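Local structure of HTH-type transcriptional regulator ascG (Escherichia coli, 3BRQ) at the interface of chains A and B. The protein represses transcription of the cryptic asc operon of Escherichia coli as a sequence-specific DNA-binding regulator of the LacI family. Numbering follows the deposited sequence. Chains: chain A/B, HTH-type transcriptional regulator ascG.

Contacts 1, 2 and 3 are neighbouring patches of one two-fold symmetric interface. The C-alpha centres of contacts 1 and 2 lie about 18 Å apart, those of contacts 1 and 3 about 12 Å, and those of contacts 2 and 3 about 15 Å. Helix 36-49 and residues 28 and 58 serve contacts 1 and 2 with the chains exchanged, but the side chains are placed differently in the two copies. The strand that begins at residue 53 links contacts 2 and 3. Contact 3 is an apolar strand-and-helix surface, while contacts 1 and 2 add polar groups, consistent with the dimers through which LacI-family repressors generally grip their operators.

Contact 1: the interface of chains A and B. Residues chain A 28, 31, 36, 58; chain B 40-41, 44-45, 48.
B:Leu40, on helix 36-49, pushes its CD2 methyl to the edge of the A:Phe36 ring, in the ring plane, at 3.4 Å from CZ. The same methyl sits over the rim of one face of A:Tyr31, whose opposite face is capped by CA of A:Asn28, so this ring is packed from both sides. One turn further along the helix, CB of B:Ala44 rests 3.6 Å from CB of A:Asn28 and also meets CE2 of A:Tyr31, while CD1 of B:Phe41 lies 3.4 Å from the backbone O of A:Asn28. Outward the contact turns polar. With CG wedged between the backbone N and the carbonyl carbon (chi1 68°), the A:Asn28 amide projects toward the end of the partner helix, and ND2 donates to OE1 of B:Glu48 at 3.0 Å, arriving from above the carboxylate plane. A second, nearly straight bond runs 2.8 Å from ND2 to the syn lone pair of A:Asp58 OD2, fixing the amide's rotation. Water 1 joins that OD2 to the backbone O of B:Ala44. An alanine in place of A:Asn28 would probably leave the neighbouring carboxylates of A:Asp58 and B:Glu48 without their shared N-H donor. The patch probably helps to hold the repressor dimer together.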
# COMPACT_ATOMS: atom_id res chain seq x y z
N ASN A 28 0.03 -14.95 0.68
CA ASN A 28 -0.94 -13.93 0.29
C ASN A 28 -1.73 -13.40 1.46
O ASN A 28 -2.35 -12.33 1.39
CB ASN A 28 -1.83 -14.39 -0.88
CG ASN A 28 -2.80 -15.53 -0.50
OD1 ASN A 28 -3.61 -15.39 0.39
ND2 ASN A 28 -2.73 -16.63 -1.22
N TYR A 31 -0.56 -10.04 1.97
CA TYR A 31 -0.73 -9.02 0.90
C TYR A 31 -1.80 -8.02 1.33
O TYR A 31 -2.87 -7.90 0.71
CB TYR A 31 -1.12 -9.66 -0.43
CG TYR A 31 -0.16 -10.66 -1.00
CD1 TYR A 31 1.02 -11.05 -0.31
CD2 TYR A 31 -0.45 -11.29 -2.23
CE1 TYR A 31 1.89 -12.02 -0.85
CE2 TYR A 31 0.42 -12.24 -2.79
CZ TYR A 31 1.58 -12.60 -2.11
OH TYR A 31 2.42 -13.55 -2.70
N PHE A 36 3.33 -4.37 3.35
CA PHE A 36 3.53 -5.19 2.16
C PHE A 36 3.77 -4.33 0.91
O PHE A 36 4.62 -4.62 0.06
CB PHE A 36 2.35 -6.12 1.92
CG PHE A 36 2.50 -6.93 0.69
CD1 PHE A 36 3.44 -7.96 0.63
CD2 PHE A 36 1.78 -6.61 -0.46
CE1 PHE A 36 3.61 -8.72 -0.54
CE2 PHE A 36 1.94 -7.37 -1.62
CZ PHE A 36 2.86 -8.42 -1.64
N ASP A 58 3.94 -17.13 -4.22
CA ASP A 58 2.97 -17.06 -3.18
C ASP A 58 3.12 -18.27 -2.23
O ASP A 58 3.06 -19.42 -2.64
CB ASP A 58 1.56 -16.91 -3.79
CG ASP A 58 0.45 -16.84 -2.74
OD1 ASP A 58 0.75 -16.78 -1.54
OD2 ASP A 58 -0.74 -16.87 -3.12
N LEU B 40 -2.92 -7.74 -6.12
CA LEU B 40 -2.08 -8.94 -5.97
C LEU B 40 -2.79 -9.95 -5.09
O LEU B 40 -2.75 -11.15 -5.32
CB LEU B 40 -0.71 -8.59 -5.39
CG LEU B 40 0.37 -9.67 -5.30
CD1 LEU B 40 0.66 -10.32 -6.67
CD2 LEU B 40 1.64 -9.14 -4.71
N PHE B 41 -3.46 -9.44 -4.07
CA PHE B 41 -4.18 -10.28 -3.12
C PHE B 41 -5.26 -11.06 -3.84
O PHE B 41 -5.40 -12.27 -3.64
CB PHE B 41 -4.80 -9.45 -2.01
CG PHE B 41 -5.64 -10.28 -1.06
CD1 PHE B 41 -5.06 -11.29 -0.31
CD2 PHE B 41 -7.02 -10.08 -0.98
CE1 PHE B 41 -5.83 -12.11 0.56
CE2 PHE B 41 -7.81 -10.89 -0.14
CZ PHE B 41 -7.20 -11.91 0.65
N ALA B 44 -3.74 -13.55 -6.41
CA ALA B 44 -3.14 -14.70 -5.68
C ALA B 44 -4.24 -15.60 -5.17
O ALA B 44 -4.19 -16.79 -5.36
CB ALA B 44 -2.29 -14.24 -4.47
N ARG B 45 -5.22 -15.01 -4.51
CA ARG B 45 -6.37 -15.79 -4.08
C ARG B 45 -7.04 -16.55 -5.24
O ARG B 45 -7.31 -17.75 -5.14
CB ARG B 45 -7.35 -14.87 -3.34
CG ARG B 45 -8.03 -15.53 -2.18
CD ARG B 45 -7.04 -15.91 -1.06
NE ARG B 45 -7.59 -17.01 -0.26
CZ ARG B 45 -7.80 -16.98 1.06
NH1 ARG B 45 -7.49 -15.89 1.77
NH2 ARG B 45 -8.31 -18.05 1.69
N GLU B 48 -4.81 -19.36 -6.42
CA GLU B 48 -4.74 -20.41 -5.38
C GLU B 48 -5.99 -21.30 -5.46
O GLU B 48 -5.87 -22.53 -5.57
CB GLU B 48 -4.52 -19.81 -3.98
CG GLU B 48 -4.54 -20.81 -2.83
CD GLU B 48 -4.30 -20.15 -1.49
OE1 GLU B 48 -4.54 -18.95 -1.35
OE2 GLU B 48 -3.83 -20.82 -0.56
O HOH W 1 -1.51 -17.66 -5.50

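Contact 2: the interface of chains A and B. Residues chain A 44-45, 48, 53; chain B 28, 58, 60-61.
Helix 36-49 of chain A presents A:Ala44, A:Arg45 and A:Glu48 to strand 53-60 and the loop residue B:Asn28 of chain B, where B:Lys60 has a positive phi of 66° and its backbone N donates a 2.8 Å hydrogen bond to OD1 of B:Asp58. That bond reaches the aspartate from above its carboxylate plane and helps to position the group. A:Ala44 lays its CB methyl against both the B:Asp58 carboxylate and the B:Asn28 amide. Beside it, A:Arg45 bends at chi2 and chi3 and wraps round the B:Asn28 side chain, with the guanidinium turned 73° from the amide plane. Its NH1 makes a weak hydrogen bond to the backbone O of B:Asn28 at 3.2 Å; the closer approach of NH1 to ND2 of B:Asn28, two donors, is doubtful, and the amide may be flipped or misplaced. Beyond lies B:His61, its ring inclined to the guanidinium plane and its CD2 3.4 Å from NH1 of A:Arg45. A:Glu48, with CG beside the backbone N and opposite the carbonyl carbon (chi1 -60°), runs extended toward B:Asp58. Its OE2 comes 2.5 Å from OD2 of B:Asp58; either a proton is shared or the placement is doubtful. The aliphatic part of B:Lys60 passes slantwise across the glutamate. OE1 of A:Gln53 faces the backbone O of B:Asp58, two acceptors, so that amide's orientation is doubtful; its NE2, as modelled, lies 3.5 Å from CE of B:Lys60.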
# COMPACT_ATOMS: atom_id res chain seq x y z
N ALA A 44 11.91 -4.51 -4.92
CA ALA A 44 12.06 -4.34 -6.37
C ALA A 44 13.02 -3.22 -6.69
O ALA A 44 13.94 -3.40 -7.51
CB ALA A 44 10.68 -4.11 -7.06
N ARG A 45 12.82 -2.06 -6.09
CA ARG A 45 13.74 -0.95 -6.32
C ARG A 45 15.21 -1.29 -6.02
O ARG A 45 16.09 -0.98 -6.79
CB ARG A 45 13.37 0.29 -5.52
CG ARG A 45 14.18 1.53 -5.94
CD ARG A 45 13.69 1.98 -7.34
NE ARG A 45 12.53 2.90 -7.31
CZ ARG A 45 11.62 3.00 -8.30
NH1 ARG A 45 11.65 2.18 -9.35
NH2 ARG A 45 10.63 3.88 -8.23
N GLU A 48 16.70 -3.66 -8.57
CA GLU A 48 17.03 -2.93 -9.83
C GLU A 48 18.28 -2.06 -9.69
O GLU A 48 19.08 -2.00 -10.57
CB GLU A 48 15.86 -2.03 -10.22
CG GLU A 48 14.62 -2.83 -10.43
CD GLU A 48 13.44 -1.98 -10.74
OE1 GLU A 48 13.65 -0.96 -11.41
OE2 GLU A 48 12.31 -2.34 -10.34
N GLN A 53 16.94 -9.19 -11.18
CA GLN A 53 15.51 -9.38 -11.41
C GLN A 53 14.87 -9.89 -10.14
O GLN A 53 15.38 -10.84 -9.56
CB GLN A 53 15.31 -10.41 -12.55
CG GLN A 53 13.84 -10.73 -13.04
CD GLN A 53 12.98 -9.52 -13.46
OE1 GLN A 53 12.02 -9.13 -12.76
NE2 GLN A 53 13.26 -8.98 -14.62
N ASN B 28 7.40 -1.08 -11.21
CA ASN B 28 7.84 -0.66 -9.88
C ASN B 28 7.59 0.85 -9.67
O ASN B 28 8.51 1.67 -9.63
CB ASN B 28 9.33 -1.02 -9.72
CG ASN B 28 9.86 -0.70 -8.32
OD1 ASN B 28 9.25 -1.03 -7.34
ND2 ASN B 28 11.00 -0.03 -8.26
N ASP B 58 8.95 -8.28 -11.44
CA ASP B 58 9.14 -6.85 -11.45
C ASP B 58 9.21 -6.38 -12.94
O ASP B 58 10.10 -6.75 -13.67
CB ASP B 58 10.47 -6.54 -10.77
CG ASP B 58 10.74 -5.07 -10.59
OD1 ASP B 58 9.81 -4.26 -10.88
OD2 ASP B 58 11.90 -4.76 -10.17
N LYS B 60 9.83 -3.40 -13.49
CA LYS B 60 10.86 -2.33 -13.30
C LYS B 60 10.33 -0.98 -13.66
O LYS B 60 9.31 -0.58 -13.12
CB LYS B 60 12.18 -2.65 -14.02
CG LYS B 60 12.74 -4.00 -13.72
CD LYS B 60 14.03 -4.31 -14.44
CE LYS B 60 14.47 -5.75 -14.01
NZ LYS B 60 15.74 -6.21 -14.70
N HIS B 61 10.90 -0.26 -14.62
CA HIS B 61 10.49 1.11 -14.72
C HIS B 61 10.65 1.76 -16.10
O HIS B 61 11.04 2.94 -16.13
CB HIS B 61 11.28 1.97 -13.68
CG HIS B 61 10.49 3.13 -13.16
ND1 HIS B 61 10.25 4.27 -13.91
CD2 HIS B 61 9.86 3.34 -11.97
CE1 HIS B 61 9.51 5.12 -13.22
NE2 HIS B 61 9.26 4.58 -12.04

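Contact 3: the interface of chains A and B. Residues chain A 55-57, 72-73, 76; chain B 54-55.
B:Leu55 drives its isobutyl group into chain A between strand 53-57 and helix 63-75 with its following loop, in the periplasmic-binding-protein-like fold of the LacI family. It loses 69 Å² of surface to the partner, far more than any neighbour here. Its chain, with CG beside the backbone N (chi1 -84°), splits its two methyls among different partners. CD1 meets CD1 of A:Leu76 tip to tip at 3.4 Å, a tight fit for two methyl groups, and also approaches the phenol oxygen of A:Tyr72. CD2 turns toward A:Leu73, whose CD2 lies 3.8 Å away as the two leucines run antiparallel past one another, and it reaches CG of A:Leu55 at 4.0 Å. The A:Tyr72 side chain points back against B:Leu55, with CE2 4.0 Å from the branching CG of B:Leu55, while the A:Leu76 CD1 methyl sits over the rim of one ring face. Next in burial come B:Leu54 and A:Leu56, which each hide 13 Å² and contribute mainly through their backbones. The edge strands run antiparallel, with A:Ala57 bridged to B:Leu55. The carbonyl O of A:Leu56 lies 3.5 Å from CA of B:Leu55, and O of B:Leu54 faces CA of A:Ala57 at 3.9 Å.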
# COMPACT_ATOMS: atom_id res chain seq x y z
N LEU A 55 11.59 -11.80 -8.57
CA LEU A 55 10.49 -12.67 -8.88
C LEU A 55 9.81 -13.05 -7.56
O LEU A 55 10.51 -13.41 -6.61
CB LEU A 55 11.05 -13.95 -9.54
CG LEU A 55 10.12 -14.94 -10.22
CD1 LEU A 55 9.42 -14.28 -11.39
CD2 LEU A 55 10.97 -16.15 -10.75
N LEU A 56 8.49 -12.97 -7.47
CA LEU A 56 7.82 -13.31 -6.22
C LEU A 56 6.93 -14.52 -6.44
O LEU A 56 6.26 -14.59 -7.45
CB LEU A 56 7.02 -12.12 -5.63
CG LEU A 56 6.04 -12.45 -4.48
CD1 LEU A 56 5.89 -11.33 -3.52
CD2 LEU A 56 4.70 -12.77 -5.02
N ALA A 57 6.92 -15.42 -5.46
CA ALA A 57 6.00 -16.58 -5.39
C ALA A 57 5.11 -16.53 -4.14
O ALA A 57 5.50 -15.98 -3.12
CB ALA A 57 6.78 -17.88 -5.41
N TYR A 72 10.13 -24.15 -5.87
CA TYR A 72 9.64 -23.74 -7.17
C TYR A 72 10.61 -22.71 -7.74
O TYR A 72 11.24 -22.97 -8.74
CB TYR A 72 8.21 -23.18 -7.08
CG TYR A 72 7.59 -22.85 -8.43
CD1 TYR A 72 7.82 -23.65 -9.51
CD2 TYR A 72 6.75 -21.75 -8.59
CE1 TYR A 72 7.24 -23.40 -10.75
CE2 TYR A 72 6.17 -21.46 -9.84
CZ TYR A 72 6.43 -22.31 -10.91
OH TYR A 72 5.92 -22.10 -12.17
N LEU A 73 10.81 -21.61 -7.01
CA LEU A 73 11.76 -20.55 -7.43
C LEU A 73 13.20 -21.00 -7.72
O LEU A 73 13.80 -20.54 -8.69
CB LEU A 73 11.76 -19.36 -6.46
CG LEU A 73 10.49 -18.53 -6.34
CD1 LEU A 73 10.66 -17.56 -5.17
CD2 LEU A 73 10.16 -17.76 -7.63
N LEU A 76 13.24 -22.79 -10.97
CA LEU A 76 13.19 -21.79 -12.02
C LEU A 76 14.51 -21.08 -12.10
O LEU A 76 14.65 -20.08 -12.84
CB LEU A 76 12.09 -20.75 -11.76
CG LEU A 76 10.67 -21.28 -11.69
CD1 LEU A 76 9.72 -20.17 -11.44
CD2 LEU A 76 10.30 -22.06 -12.92
N LEU B 54 1.30 -18.92 -8.91
CA LEU B 54 1.39 -17.53 -9.28
C LEU B 54 2.87 -17.13 -9.26
O LEU B 54 3.59 -17.47 -8.29
CB LEU B 54 0.64 -16.71 -8.24
CG LEU B 54 0.51 -15.22 -8.51
CD1 LEU B 54 -0.62 -15.03 -9.47
CD2 LEU B 54 0.25 -14.52 -7.22
N LEU B 55 3.29 -16.40 -10.29
CA LEU B 55 4.62 -15.78 -10.36
C LEU B 55 4.47 -14.28 -10.66
O LEU B 55 3.77 -13.93 -11.61
CB LEU B 55 5.47 -16.40 -11.49
CG LEU B 55 6.21 -17.70 -11.13
CD1 LEU B 55 7.10 -18.16 -12.29
CD2 LEU B 55 7.03 -17.53 -9.84